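PDB 1ZS3: lactococcus lactis MG1363 DpsA from Lactococcus lactis, which probably binds DNA and protects it from oxidative stress as a Dps-family protein, assembling into a hollow shell of twelve subunits. Local coordinates for residues V69-F72 with F73-S76; E19-H22 with H23-T26. All coordinates share one frame; numbering follows the deposited sequence.

Interaction 1: V69-F72 with F73-S76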
ATOM      1  N   VAL A  69      11.134 -18.904  15.396  1.00 36.78           N
ATOM      2  CA  VAL A  69       9.759 -19.258  15.706  1.00 36.13           C
ATOM      3  C   VAL A  69       8.931 -19.497  14.441  1.00 37.39           C
ATOM      4  O   VAL A  69       7.995 -20.278  14.456  1.00 37.66           O
ATOM      5  CB  VAL A  69       9.114 -18.128  16.494  1.00 35.76           C
ATOM      6  CG1 VAL A  69       7.588 -18.337  16.685  1.00 35.72           C
ATOM      7  CG2 VAL A  69       9.816 -17.949  17.827  1.00 35.98           C
ATOM      8  N   GLU A  70       9.245 -18.764  13.390  1.00 38.63           N
ATOM      9  CA  GLU A  70       8.582 -18.889  12.119  1.00 39.43           C
ATOM     10  C   GLU A  70       8.822 -20.259  11.507  1.00 38.92           C
ATOM     11  O   GLU A  70       7.921 -20.839  10.894  1.00 37.95           O
ATOM     12  CB  GLU A  70       9.080 -17.825  11.163  1.00 40.63           C
ATOM     13  CG  GLU A  70       8.089 -16.707  10.835  1.00 45.15           C
ATOM     14  CD  GLU A  70       8.741 -15.582  10.008  1.00 48.98           C
ATOM     15  OE1 GLU A  70       9.145 -15.827   8.826  1.00 52.24           O
ATOM     16  OE2 GLU A  70       8.865 -14.459  10.544  1.00 49.17           O
ATOM     17  N   TYR A  71      10.052 -20.738  11.628  1.00 38.42           N
ATOM     18  CA  TYR A  71      10.439 -22.038  11.138  1.00 39.10           C
ATOM     19  C   TYR A  71       9.884 -23.111  12.080  1.00 39.41           C
ATOM     20  O   TYR A  71       9.586 -24.217  11.643  1.00 39.74           O
ATOM     21  CB  TYR A  71      11.975 -22.141  11.003  1.00 39.33           C
ATOM     22  CG  TYR A  71      12.474 -21.551   9.714  1.00 39.97           C
ATOM     23  CD1 TYR A  71      12.042 -22.054   8.516  1.00 39.64           C
ATOM     24  CD2 TYR A  71      13.350 -20.468   9.698  1.00 39.83           C
ATOM     25  CE1 TYR A  71      12.458 -21.525   7.346  1.00 40.10           C
ATOM     26  CE2 TYR A  71      13.775 -19.926   8.507  1.00 39.13           C
ATOM     27  CZ  TYR A  71      13.305 -20.459   7.333  1.00 39.32           C
ATOM     28  OH  TYR A  71      13.667 -19.973   6.101  1.00 42.01           O
ATOM     29  N   PHE A  72       9.754 -22.786  13.379  1.00 38.69           N
ATOM     30  CA  PHE A  72       9.164 -23.699  14.328  1.00 38.53           C
ATOM     31  C   PHE A  72       7.780 -24.068  13.824  1.00 38.39           C
ATOM     32  O   PHE A  72       7.477 -25.260  13.647  1.00 37.84           O
ATOM     33  CB  PHE A  72       9.111 -23.116  15.747  1.00 38.78           C
ATOM     34  CG  PHE A  72       8.721 -24.112  16.767  1.00 38.71           C
ATOM     35  CD1 PHE A  72       7.383 -24.269  17.122  1.00 39.42           C
ATOM     36  CD2 PHE A  72       9.660 -24.979  17.302  1.00 40.84           C
ATOM     37  CE1 PHE A  72       6.986 -25.225  18.082  1.00 40.58           C
ATOM     38  CE2 PHE A  72       9.283 -25.947  18.262  1.00 42.16           C
ATOM     39  CZ  PHE A  72       7.945 -26.067  18.654  1.00 41.64           C
ATOM     40  N   PHE A  73       6.921 -23.075  13.560  1.00 38.43           N
ATOM     41  CA  PHE A  73       5.548 -23.332  13.099  1.00 37.82           C
ATOM     42  C   PHE A  73       5.521 -23.933  11.680  1.00 38.03           C
ATOM     43  O   PHE A  73       4.653 -24.724  11.349  1.00 37.98           O
ATOM     44  CB  PHE A  73       4.697 -22.056  13.113  1.00 36.79           C
ATOM     45  CG  PHE A  73       4.264 -21.611  14.490  1.00 37.38           C
ATOM     46  CD1 PHE A  73       4.855 -20.493  15.091  1.00 36.10           C
ATOM     47  CD2 PHE A  73       3.278 -22.297  15.188  1.00 38.46           C
ATOM     48  CE1 PHE A  73       4.469 -20.087  16.343  1.00 35.54           C
ATOM     49  CE2 PHE A  73       2.901 -21.898  16.480  1.00 37.43           C
ATOM     50  CZ  PHE A  73       3.494 -20.785  17.050  1.00 36.08           C
ATOM     51  N   LYS A  74       6.498 -23.594  10.853  1.00 38.33           N
ATOM     52  CA  LYS A  74       6.396 -23.964   9.461  1.00 39.17           C
ATOM     53  C   LYS A  74       6.659 -25.473   9.333  1.00 38.63           C
ATOM     54  O   LYS A  74       5.965 -26.178   8.601  1.00 38.12           O
ATOM     55  CB  LYS A  74       7.335 -23.126   8.593  1.00 39.65           C
ATOM     56  CG  LYS A  74       7.066 -23.222   7.117  1.00 43.89           C
ATOM     57  CD  LYS A  74       8.370 -23.126   6.278  1.00 48.65           C
ATOM     58  CE  LYS A  74       8.159 -22.344   4.933  1.00 51.12           C
ATOM     59  NZ  LYS A  74       9.127 -22.792   3.856  1.00 52.48           N
ATOM     60  N   ILE A  75       7.697 -25.927  10.023  1.00 38.29           N
ATOM     61  CA  ILE A  75       8.135 -27.307  10.007  1.00 37.79           C
ATOM     62  C   ILE A  75       7.235 -28.243  10.806  1.00 36.78           C
ATOM     63  O   ILE A  75       7.044 -29.399  10.415  1.00 35.43           O
ATOM     64  CB  ILE A  75       9.585 -27.367  10.459  1.00 37.98           C
ATOM     65  CG1 ILE A  75      10.425 -26.490   9.522  1.00 37.77           C
ATOM     66  CG2 ILE A  75      10.139 -28.796  10.369  1.00 39.90           C
ATOM     67  CD1 ILE A  75      11.850 -26.629   9.767  1.00 38.59           C
ATOM     68  N   SER A  76       6.686 -27.722  11.897  1.00 35.66           N
ATOM     69  CA  SER A  76       5.763 -28.427  12.721  1.00 34.91           C
ATOM     70  C   SER A  76       4.609 -28.745  11.860  1.00 35.01           C
ATOM     71  O   SER A  76       4.148 -29.873  11.834  1.00 36.13           O
ATOM     72  CB  SER A  76       5.334 -27.639  13.957  1.00 34.70           C
ATOM     73  OG  SER A  76       6.422 -27.537  14.862  1.00 34.70           O
TER

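Interaction 2: E19-H22 with H23-T26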
ATOM      1  N   GLU A  19      10.365 -43.556  21.429  1.00 72.66           N
ATOM      2  CA  GLU A  19      11.606 -44.252  21.713  1.00 73.45           C
ATOM      3  C   GLU A  19      12.056 -45.122  20.549  1.00 72.74           C
ATOM      4  O   GLU A  19      13.208 -45.051  20.181  1.00 73.10           O
ATOM      5  CB  GLU A  19      11.537 -45.068  22.998  1.00 74.45           C
ATOM      6  CG  GLU A  19      12.936 -45.442  23.533  1.00 77.01           C
ATOM      7  CD  GLU A  19      12.900 -46.295  24.807  1.00 79.92           C
ATOM      8  OE1 GLU A  19      12.321 -45.819  25.812  1.00 81.29           O
ATOM      9  OE2 GLU A  19      13.416 -47.443  24.792  1.00 81.90           O
ATOM     10  N   ILE A  20      11.142 -45.930  19.992  1.00 72.10           N
ATOM     11  CA  ILE A  20      11.429 -46.802  18.841  1.00 71.69           C
ATOM     12  C   ILE A  20      11.995 -45.967  17.715  1.00 71.58           C
ATOM     13  O   ILE A  20      13.102 -46.277  17.248  1.00 71.62           O
ATOM     14  CB  ILE A  20      10.146 -47.563  18.386  1.00 71.77           C
ATOM     15  CG1 ILE A  20       9.727 -48.630  19.424  1.00 72.43           C
ATOM     16  CG2 ILE A  20      10.303 -48.169  16.991  1.00 70.93           C
ATOM     17  CD1 ILE A  20       8.185 -48.795  19.625  1.00 72.69           C
ATOM     18  N   ASP A  21      11.252 -44.942  17.298  1.00 71.33           N
ATOM     19  CA  ASP A  21      11.648 -44.054  16.192  1.00 70.27           C
ATOM     20  C   ASP A  21      13.044 -43.371  16.383  1.00 70.27           C
ATOM     21  O   ASP A  21      13.809 -43.234  15.417  1.00 69.88           O
ATOM     22  CB  ASP A  21      10.519 -42.985  15.981  1.00 69.62           C
ATOM     23  CG  ASP A  21       9.223 -43.566  15.378  1.00 69.00           C
ATOM     24  OD1 ASP A  21       9.220 -44.745  14.948  1.00 68.18           O
ATOM     25  OD2 ASP A  21       8.154 -42.919  15.319  1.00 67.09           O
ATOM     26  N   HIS A  22      13.353 -42.979  17.624  1.00 70.34           N
ATOM     27  CA  HIS A  22      14.629 -42.361  17.936  1.00 71.10           C
ATOM     28  C   HIS A  22      15.841 -43.249  17.670  1.00 71.87           C
ATOM     29  O   HIS A  22      16.953 -42.719  17.556  1.00 72.22           O
ATOM     30  CB  HIS A  22      14.696 -41.743  19.386  1.00 71.03           C
ATOM     31  CG  HIS A  22      14.134 -40.382  19.374  1.00 72.53           C
ATOM     32  ND1 HIS A  22      14.670 -39.439  18.486  1.00 73.39           N
ATOM     33  CD2 HIS A  22      13.043 -39.846  19.973  1.00 73.85           C
ATOM     34  CE1 HIS A  22      13.988 -38.344  18.599  1.00 74.12           C
ATOM     35  NE2 HIS A  22      12.974 -38.558  19.478  1.00 73.95           N
ATOM     36  N   HIS A  23      15.652 -44.578  17.578  1.00 72.71           N
ATOM     37  CA  HIS A  23      16.818 -45.516  17.504  1.00 73.14           C
ATOM     38  C   HIS A  23      17.214 -45.919  16.084  1.00 71.48           C
ATOM     39  O   HIS A  23      18.318 -46.436  15.872  1.00 70.81           O
ATOM     40  CB  HIS A  23      16.604 -46.832  18.324  1.00 74.37           C
ATOM     41  CG  HIS A  23      16.366 -46.609  19.800  1.00 76.95           C
ATOM     42  ND1 HIS A  23      16.600 -45.388  20.428  1.00 78.53           N
ATOM     43  CD2 HIS A  23      15.915 -47.446  20.768  1.00 78.61           C
ATOM     44  CE1 HIS A  23      16.327 -45.487  21.718  1.00 79.06           C
ATOM     45  NE2 HIS A  23      15.909 -46.726  21.945  1.00 79.19           N
ATOM     46  N   LYS A  24      16.325 -45.705  15.111  1.00 69.94           N
ATOM     47  CA  LYS A  24      16.555 -46.154  13.733  1.00 68.54           C
ATOM     48  C   LYS A  24      16.815 -45.040  12.762  1.00 66.86           C
ATOM     49  O   LYS A  24      17.007 -45.325  11.588  1.00 67.89           O
ATOM     50  CB  LYS A  24      15.304 -46.870  13.230  1.00 68.90           C
ATOM     51  CG  LYS A  24      14.169 -45.958  12.782  1.00 68.91           C
ATOM     52  CD  LYS A  24      12.852 -46.347  13.447  1.00 71.82           C
ATOM     53  CE  LYS A  24      12.248 -47.669  12.906  1.00 73.46           C
ATOM     54  NZ  LYS A  24      11.484 -48.408  13.979  1.00 73.89           N
ATOM     55  N   PRO A  25      17.091 -43.844  13.282  1.00 64.66           N
ATOM     56  CA  PRO A  25      16.269 -42.608  13.206  1.00 62.12           C
ATOM     57  C   PRO A  25      15.230 -42.475  12.118  1.00 59.82           C
ATOM     58  O   PRO A  25      15.528 -42.801  10.962  1.00 58.78           O
ATOM     59  CB  PRO A  25      17.319 -41.494  13.047  1.00 62.65           C
ATOM     60  CG  PRO A  25      18.633 -42.243  12.890  1.00 63.48           C
ATOM     61  CD  PRO A  25      18.451 -43.528  13.725  1.00 64.89           C
ATOM     62  N   THR A  26      14.027 -41.992  12.466  1.00 57.74           N
ATOM     63  CA  THR A  26      13.093 -41.435  11.472  1.00 56.11           C
ATOM     64  C   THR A  26      13.365 -39.933  11.241  1.00 55.26           C
ATOM     65  O   THR A  26      14.104 -39.284  12.001  1.00 54.52           O
ATOM     66  CB  THR A  26      11.591 -41.590  11.846  1.00 56.02           C
ATOM     67  OG1 THR A  26      11.313 -40.955  13.100  1.00 53.97           O
ATOM     68  CG2 THR A  26      11.214 -43.037  12.057  1.00 56.70           C
TER

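Interaction 1: V69-F72 with F73-S76
Over one face of the Phe72 ring sits Ser76 OG, 4.0 Å above the plane and displaced toward the rim, while Phe39 of the same chain meets this ring in an edge-to-face contact. The Phe73 ring lies alongside Val69, both side chains pointing the same way, and the valine methyl CG1 approaches Phe73 CE1 at 3.6 Å. That branch stands anti to the valine backbone N (chi1 172°), which turns it to the ring. At the Tyr71 ring the approach is oblique and looser, with Lys74 CD 4.4 Å from Tyr71 CD1; the ammonium group of Lys74 continues to a salt bridge with Glu150.

Ser76 grips the carbonyl of Phe72 twice: its OG donates to Phe72 O at 2.8 Å, and its N donates to the same oxygen at 3.1 Å. The two donors come from opposite faces of the carbonyl plane, and the bond from OG gives the buried hydroxyl a partner within its own helical turn. Phe73 N to Val69 O and Ile75 N to Tyr71 O are nearly straight, at 165° and 168°, whereas Lys74 N has weak bonds to Glu70 O and Tyr71 O.

Phe73 also packs on Arg62 of a second subunit, and an alanine here would probably leave Val69 CG1 without its aromatic neighbour and open a gap at that subunit contact. Ile75 and Tyr71 lie against helix 142-165; Phe72 and Ser76 lie against Leu35 of helix 27-51 and also touch Thr46 and Ile50 of the second subunit. A helix shared between bundle core and subunit interface fits the ferritin-like four-helix bundle of Dps proteins.

Interaction 2: E19-H22 with H23-T26
Glu19 meets His23 one turn on: the Glu19 backbone O lies 3.3 Å above the plane of the imidazole, over the ring centre, and Glu19 CG passes 3.6 Å from His23 NE2. Carboxylate and ring planes are 41° apart, and Glu19 OE2 stays 3.9 Å from His23 NE2, so the two side chains meet without a hydrogen bond. Ile20 O accepts from His23 N at 3.1 Å, an i to i+3 bond; the N-H points well at the oxygen (161°), but the donor sits 50° out of the carbonyl plane. On the side-chain level, Ile20 CG2 runs beside the ammonium end of Lys24.

Asp21 O takes the N-H of Thr26 at 3.2 Å. Pro25, at i+4, has no N-H to offer, and its CA makes a C-H...O contact with Asp21 O instead. Asp21 CB also lies 3.6 Å from Thr26 OG1, which caps Ala29 N at the start of helix 27-51. The His22 ring meets that of Tyr96 of the same chain.

For charge, Asp21 OD1 and Lys24 NZ are 4.4 Å apart, beyond a salt bridge, while OD2 pairs with Lys17. The aspartate is therefore likely to be held as the anion chiefly by Lys17, with Lys24 probably adding a weaker attraction from beyond salt-bridge distance, and the turn itself rests on backbone bonds.

Overall arrangement
Interaction 2 comes first along the chain, where helix 5-23 turns into helix 27-51; interaction 1 follows within helix 55-81. Their centres are 22 Å apart and their nearest atoms about 11 Å, so they do not touch. Helix 27-51 links them: Thr26 caps its beginning, and farther along it Leu35 meets Phe72 and Ser76, Phe39 the Phe72 ring, and Asn42 Val69. The centre of residues 69-76 is 9 Å from the chain centre, against 19 Å for residues 19-26, in keeping with a partly buried contact in the bundle and a surface one at its end. Interaction 2 closes the N-terminal helix, probably the one required for DNA binding, whereas interaction 1 reaches a second subunit.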